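Local structure of putative Acetyltransferase (3DDD) at residues 20-25 against 66-71; 189-194 against 205-210. The protein binds coenzyme A and probably transfers acyl groups from it, as a member of the GNAT acetyltransferase family. All coordinates share one frame; numbering follows the deposited sequence.

Overall arrangement
Contact 1 pairs strand 21-24 with strand 65-70 in the N-terminal half of the chain, one face of the pair lying close to the coenzyme A pocket; contact 2 packs helix 184-192 on strand 204-209 in the second GNAT region, away from that pocket. Their centres are 31 Å apart and they share no element. Contact 1 lies further from the centre of the chain, yet residues 66-69 of strand 65-70 are buried and L70 partly exposed, while strand 21-24 keeps exposed residues. In contact 2, Y190 and L207 are buried and M191, R193 and Y209 are partly exposed. Backbone hydrogen bonds dominate the first; the second has none across it and relies on aromatic and aliphatic packing.

Contact 1. Residues 20-25 against 66-71; sequences MIIRYA and LLAFLK. With EDO (1,2-ethanediol), chain C.
I21 and R23 form antiparallel hydrogen-bonded pairs with F69 and L67, and four N-H...O bonds hold strands 21-24 and 66-70, whose axes approach to 4.6 Å with N-to-C directions at 155°. These are the first two strands of the chain, and strand 73-82 pairs with the second along its other edge. I22 with A68 and Y24 with L66 are the non-hydrogen-bonded pairs, where carbonyl oxygens meet CA-H groups, as I22 CA does L67 O at 3.2 Å. On the face carrying these two pairs, I22 CG1 lies against A68 CB (3.8 Å), and the selenomethionine M20 bends at its last torsion to bring its CE within 3.9 Å of the same methyl. L66 CD2 sits over one face of the Y24 ring, 4.1 Å from its centroid, in a CH-pi contact. Helix 103-118 covers I22, Y24 and L66, and A68 is about 7 Å from the coenzyme A-binding V94, side chain to side chain, so this face lies near the cofactor pocket.

On the other face R23 carries the polar chemistry. Its CG stands between backbone N and carbonyl carbon (chi1 59°), and the extended chain brings the guanidinium beside the F69 ring, so that F69 CE2 lies over the centre of one guanidinium face; the planes are 36° apart, and R23 NH2 approaches F69 CZ to 3.4 Å. R23 NH1 also donates to Y24 O (3.0 Å) from above the carbonyl plane, while NH2 forms a salt bridge with D29. Held by D29 and, less directly, by the Y24 carbonyl and the F69 ring, the R23 guanidinium is probably restricted in its rotation, its charge balanced largely by D29.

Contact 2. Residues 189-194 against 205-210; sequences AYMRRG and FGLVYR. With EDO (1,2-ethanediol), chain D.
Y209 and Y190 meet in a T-shaped (edge-to-face) stack that joins the end of helix 184-192 to strand 204-209, helix-on-sheet packing within the second GNAT region. The Y190 edge, led by CD1 and CE1, points at one face of Y209; the centroids are 5.1 Å apart and the planes stand at 73°. Y209 CG lies anti to the backbone N (chi1 178°), which carries the ring out toward the helix, while R210 CG covers its opposite face. L207, the third large contributor, spreads its two methyls along the helix: CD2 faces Y190 CB at 4.1 Å and CD1 meets CG of the selenomethionine M191 at 3.8 Å. I56 of helix 47-60 touches both tyrosines.

A leucine in place of Y209 would probably leave the Y190 edge without an aromatic face to point at and open a gap beside R193. The helix ends here in a Schellman motif with G194, of positive phi, as its C-prime residue, A195 N bonded to Y190 O and G194 N to M191 O. The turn places the R193 carbonyl at the rim of Y209, its O near the ring plane and 3.9 Å from CE1.

Contact 1. Residues 20-25 against 66-71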
loop_
_atom_site.group_PDB
_atom_site.type_symbol
_atom_site.label_atom_id
_atom_site.label_comp_id
_atom_site.label_asym_id
_atom_site.label_seq_id
_atom_site.Cartn_x
_atom_site.Cartn_y
_atom_site.Cartn_z
HETATM N N MSE A 20 -15.893 -22.710 -6.667
HETATM C CA MSE A 20 -15.950 -21.295 -6.382
HETATM C C MSE A 20 -16.011 -20.509 -7.660
HETATM O O MSE A 20 -15.732 -21.025 -8.723
HETATM C CB MSE A 20 -14.720 -20.884 -5.602
HETATM C CG MSE A 20 -14.499 -21.708 -4.334
HETATM SE SE MSE A 20 -13.018 -20.929 -3.408
HETATM C CE MSE A 20 -13.937 -19.392 -2.612
ATOM N N ILE A 21 -16.379 -19.246 -7.514
ATOM C CA ILE A 21 -16.457 -18.244 -8.579
ATOM C C ILE A 21 -15.428 -17.187 -8.208
ATOM O O ILE A 21 -15.429 -16.684 -7.073
ATOM C CB ILE A 21 -17.866 -17.518 -8.576
ATOM C CG1 ILE A 21 -18.993 -18.449 -9.046
ATOM C CG2 ILE A 21 -17.856 -16.272 -9.448
ATOM C CD1 ILE A 21 -20.439 -17.910 -8.737
ATOM N N ILE A 22 -14.556 -16.842 -9.143
ATOM C CA ILE A 22 -13.643 -15.743 -8.950
ATOM C C ILE A 22 -13.885 -14.734 -10.055
ATOM O O ILE A 22 -13.924 -15.080 -11.232
ATOM C CB ILE A 22 -12.170 -16.222 -8.926
ATOM C CG1 ILE A 22 -11.943 -17.229 -7.792
ATOM C CG2 ILE A 22 -11.250 -15.080 -8.737
ATOM C CD1 ILE A 22 -10.467 -17.724 -7.717
ATOM N N ARG A 23 -14.084 -13.483 -9.679
ATOM C CA ARG A 23 -14.428 -12.481 -10.654
ATOM C C ARG A 23 -13.899 -11.100 -10.279
ATOM O O ARG A 23 -13.439 -10.888 -9.160
ATOM C CB ARG A 23 -15.920 -12.442 -10.828
ATOM C CG ARG A 23 -16.695 -12.131 -9.572
ATOM C CD ARG A 23 -18.069 -11.588 -9.988
ATOM N NE ARG A 23 -18.949 -11.194 -8.901
ATOM C CZ ARG A 23 -18.789 -10.121 -8.134
ATOM N NH1 ARG A 23 -17.744 -9.323 -8.277
ATOM N NH2 ARG A 23 -19.673 -9.864 -7.187
ATOM N N TYR A 24 -13.973 -10.185 -11.240
ATOM C CA TYR A 24 -13.603 -8.800 -11.040
ATOM C C TYR A 24 -14.609 -8.177 -10.105
ATOM O O TYR A 24 -15.787 -8.348 -10.305
ATOM C CB TYR A 24 -13.615 -8.050 -12.371
ATOM C CG TYR A 24 -12.443 -8.355 -13.270
ATOM C CD1 TYR A 24 -11.220 -7.760 -13.042
ATOM C CD2 TYR A 24 -12.556 -9.215 -14.365
ATOM C CE1 TYR A 24 -10.141 -8.008 -13.844
ATOM C CE2 TYR A 24 -11.433 -9.505 -15.158
ATOM C CZ TYR A 24 -10.238 -8.875 -14.898
ATOM O OH TYR A 24 -9.099 -9.070 -15.671
ATOM N N ALA A 25 -14.124 -7.471 -9.094
ATOM C CA ALA A 25 -14.943 -6.679 -8.185
ATOM C C ALA A 25 -15.390 -5.414 -8.896
ATOM O O ALA A 25 -14.728 -4.977 -9.818
ATOM C CB ALA A 25 -14.117 -6.287 -6.929
ATOM N N LEU A 66 -9.782 -8.792 -7.650
ATOM C CA LEU A 66 -10.394 -10.125 -7.837
ATOM C C LEU A 66 -11.037 -10.595 -6.537
ATOM O O LEU A 66 -10.438 -10.449 -5.473
ATOM C CB LEU A 66 -9.362 -11.144 -8.331
ATOM C CG LEU A 66 -8.818 -10.865 -9.741
ATOM C CD1 LEU A 66 -8.016 -12.034 -10.144
ATOM C CD2 LEU A 66 -9.947 -10.560 -10.750
ATOM N N LEU A 67 -12.271 -11.108 -6.631
ATOM C CA LEU A 67 -13.044 -11.589 -5.469
ATOM C C LEU A 67 -13.401 -13.047 -5.676
ATOM O O LEU A 67 -13.805 -13.395 -6.779
ATOM C CB LEU A 67 -14.352 -10.822 -5.319
ATOM C CG LEU A 67 -14.361 -9.383 -4.819
ATOM C CD1 LEU A 67 -15.794 -9.030 -4.651
ATOM C CD2 LEU A 67 -13.602 -9.193 -3.523
ATOM N N ALA A 68 -13.247 -13.873 -4.628
ATOM C CA ALA A 68 -13.544 -15.320 -4.663
ATOM C C ALA A 68 -14.796 -15.598 -3.831
ATOM O O ALA A 68 -14.918 -15.152 -2.694
ATOM C CB ALA A 68 -12.376 -16.131 -4.132
ATOM N N PHE A 69 -15.732 -16.303 -4.425
ATOM C CA PHE A 69 -17.027 -16.536 -3.843
ATOM C C PHE A 69 -17.241 -18.039 -3.794
ATOM O O PHE A 69 -16.948 -18.743 -4.764
ATOM C CB PHE A 69 -18.118 -15.919 -4.734
ATOM C CG PHE A 69 -18.221 -14.431 -4.642
ATOM C CD1 PHE A 69 -19.060 -13.833 -3.713
ATOM C CD2 PHE A 69 -17.513 -13.616 -5.512
ATOM C CE1 PHE A 69 -19.168 -12.445 -3.641
ATOM C CE2 PHE A 69 -17.613 -12.234 -5.437
ATOM C CZ PHE A 69 -18.442 -11.651 -4.510
ATOM N N LEU A 70 -17.726 -18.537 -2.664
ATOM C CA LEU A 70 -18.244 -19.897 -2.602
ATOM C C LEU A 70 -19.739 -19.776 -2.409
ATOM O O LEU A 70 -20.191 -19.529 -1.288
ATOM C CB LEU A 70 -17.603 -20.693 -1.466
ATOM C CG LEU A 70 -18.030 -22.159 -1.415
ATOM C CD1 LEU A 70 -17.648 -22.963 -2.691
ATOM C CD2 LEU A 70 -17.456 -22.808 -0.151
ATOM N N LYS A 71 -20.485 -19.883 -3.514
ATOM C CA LYS A 71 -21.952 -19.799 -3.514
ATOM C C LYS A 71 -22.419 -18.499 -2.872
ATOM O O LYS A 71 -23.056 -18.517 -1.809
ATOM C CB LYS A 71 -22.595 -20.971 -2.754
ATOM C CG LYS A 71 -22.801 -22.257 -3.549
ATOM C CD LYS A 71 -23.271 -23.397 -2.644
ATOM C CE LYS A 71 -22.217 -23.769 -1.568
ATOM N NZ LYS A 71 -22.841 -24.441 -0.384
HETATM C C1 EDO C . -9.694 -12.822 -13.971
HETATM O O1 EDO C . -8.853 -13.930 -13.674
HETATM C C2 EDO C . -11.178 -13.176 -13.817
HETATM O O2 EDO C . -11.332 -14.145 -12.792
#

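Contact 2. Residues 189-194 against 205-210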
loop_
_atom_site.group_PDB
_atom_site.type_symbol
_atom_site.label_atom_id
_atom_site.label_comp_id
_atom_site.label_asym_id
_atom_site.label_seq_id
_atom_site.Cartn_x
_atom_site.Cartn_y
_atom_site.Cartn_z
ATOM N N ALA A 189 -5.959 10.659 -5.765
ATOM C CA ALA A 189 -7.165 9.979 -5.270
ATOM C C ALA A 189 -7.339 10.192 -3.777
ATOM O O ALA A 189 -8.434 10.481 -3.307
ATOM C CB ALA A 189 -7.124 8.446 -5.623
ATOM N N TYR A 190 -6.243 10.085 -3.035
ATOM C CA TYR A 190 -6.224 10.404 -1.613
ATOM C C TYR A 190 -6.533 11.866 -1.295
ATOM O O TYR A 190 -7.237 12.168 -0.327
ATOM C CB TYR A 190 -4.879 10.017 -0.992
ATOM C CG TYR A 190 -4.812 8.562 -0.628
ATOM C CD1 TYR A 190 -5.342 8.109 0.568
ATOM C CD2 TYR A 190 -4.238 7.638 -1.486
ATOM C CE1 TYR A 190 -5.308 6.772 0.912
ATOM C CE2 TYR A 190 -4.183 6.296 -1.167
ATOM C CZ TYR A 190 -4.721 5.861 0.036
ATOM O OH TYR A 190 -4.669 4.534 0.353
HETATM N N MSE A 191 -5.994 12.764 -2.097
HETATM C CA MSE A 191 -6.258 14.171 -1.944
HETATM C C MSE A 191 -7.712 14.499 -2.266
HETATM O O MSE A 191 -8.278 15.408 -1.645
HETATM C CB MSE A 191 -5.291 15.005 -2.767
HETATM C CG MSE A 191 -3.886 15.005 -2.227
HETATM SE SE MSE A 191 -2.549 15.719 -3.467
HETATM C CE MSE A 191 -3.176 17.588 -3.444
ATOM N N ARG A 192 -8.358 13.768 -3.174
ATOM C CA ARG A 192 -9.829 13.966 -3.326
ATOM C C ARG A 192 -10.607 13.654 -2.038
ATOM O O ARG A 192 -11.696 14.210 -1.828
ATOM C CB ARG A 192 -10.397 13.187 -4.503
ATOM C CG ARG A 192 -9.931 13.759 -5.871
ATOM C CD ARG A 192 -10.734 13.193 -7.038
ATOM N NE ARG A 192 -10.399 11.792 -7.288
ATOM C CZ ARG A 192 -9.339 11.421 -7.996
ATOM N NH1 ARG A 192 -8.539 12.346 -8.503
ATOM N NH2 ARG A 192 -9.061 10.135 -8.179
ATOM N N ARG A 193 -10.046 12.804 -1.163
ATOM C CA ARG A 193 -10.713 12.438 0.079
ATOM C C ARG A 193 -10.214 13.164 1.309
ATOM O O ARG A 193 -10.526 12.761 2.412
ATOM C CB ARG A 193 -10.569 10.959 0.354
ATOM C CG ARG A 193 -10.798 10.118 -0.813
ATOM C CD ARG A 193 -12.121 9.457 -0.795
ATOM N NE ARG A 193 -12.249 8.726 -2.048
ATOM C CZ ARG A 193 -13.255 7.924 -2.351
ATOM N NH1 ARG A 193 -14.228 7.682 -1.462
ATOM N NH2 ARG A 193 -13.259 7.345 -3.547
ATOM N N GLY A 194 -9.398 14.183 1.128
ATOM C CA GLY A 194 -9.049 15.062 2.219
ATOM C C GLY A 194 -7.613 14.973 2.665
ATOM O O GLY A 194 -7.208 15.727 3.545
ATOM N N PHE A 205 8.303 16.383 0.476
ATOM C CA PHE A 205 6.865 16.377 0.693
ATOM C C PHE A 205 6.441 15.173 1.528
ATOM O O PHE A 205 7.126 14.137 1.559
ATOM C CB PHE A 205 6.071 16.408 -0.637
ATOM C CG PHE A 205 5.955 15.069 -1.313
ATOM C CD1 PHE A 205 4.894 14.225 -1.034
ATOM C CD2 PHE A 205 6.909 14.658 -2.246
ATOM C CE1 PHE A 205 4.786 13.007 -1.631
ATOM C CE2 PHE A 205 6.820 13.428 -2.859
ATOM C CZ PHE A 205 5.766 12.589 -2.552
ATOM N N GLY A 206 5.302 15.337 2.190
ATOM C CA GLY A 206 4.610 14.251 2.851
ATOM C C GLY A 206 3.112 14.349 2.622
ATOM O O GLY A 206 2.568 15.454 2.497
ATOM N N LEU A 207 2.453 13.188 2.536
ATOM C CA LEU A 207 1.007 13.138 2.348
ATOM C C LEU A 207 0.392 12.630 3.636
ATOM O O LEU A 207 0.832 11.640 4.152
ATOM C CB LEU A 207 0.647 12.229 1.186
ATOM C CG LEU A 207 -0.835 12.167 0.802
ATOM C CD1 LEU A 207 -1.290 13.475 0.151
ATOM C CD2 LEU A 207 -1.012 10.975 -0.144
ATOM N N VAL A 208 -0.573 13.353 4.185
ATOM C CA VAL A 208 -1.173 12.991 5.458
ATOM C C VAL A 208 -2.632 12.679 5.196
ATOM O O VAL A 208 -3.367 13.525 4.703
ATOM C CB VAL A 208 -1.031 14.131 6.511
ATOM C CG1 VAL A 208 -1.683 13.738 7.828
ATOM C CG2 VAL A 208 0.405 14.441 6.732
ATOM N N TYR A 209 -3.029 11.446 5.505
ATOM C CA TYR A 209 -4.380 10.995 5.338
ATOM C C TYR A 209 -4.770 10.267 6.592
ATOM O O TYR A 209 -4.123 9.288 6.941
ATOM C CB TYR A 209 -4.477 10.035 4.132
ATOM C CG TYR A 209 -5.880 9.491 3.951
ATOM C CD1 TYR A 209 -6.956 10.347 3.662
ATOM C CD2 TYR A 209 -6.147 8.139 4.098
ATOM C CE1 TYR A 209 -8.237 9.847 3.489
ATOM C CE2 TYR A 209 -7.425 7.647 3.957
ATOM C CZ TYR A 209 -8.460 8.494 3.629
ATOM O OH TYR A 209 -9.728 7.959 3.523
ATOM N N ARG A 210 -5.821 10.736 7.271
ATOM C CA ARG A 210 -6.201 10.202 8.568
ATOM C C ARG A 210 -5.006 10.264 9.543
ATOM O O ARG A 210 -4.387 11.326 9.732
ATOM C CB ARG A 210 -6.727 8.799 8.403
ATOM C CG ARG A 210 -7.856 8.668 7.346
ATOM C CD ARG A 210 -9.067 9.498 7.694
ATOM N NE ARG A 210 -10.225 9.250 6.828
ATOM C CZ ARG A 210 -11.235 8.418 7.088
ATOM N NH1 ARG A 210 -11.281 7.691 8.205
ATOM N NH2 ARG A 210 -12.225 8.308 6.211
HETATM C C1 EDO D . -6.624 13.966 6.447
HETATM O O1 EDO D . -7.485 12.929 6.007
HETATM C C2 EDO D . -6.895 14.125 7.937
HETATM O O2 EDO D . -6.087 15.197 8.424
#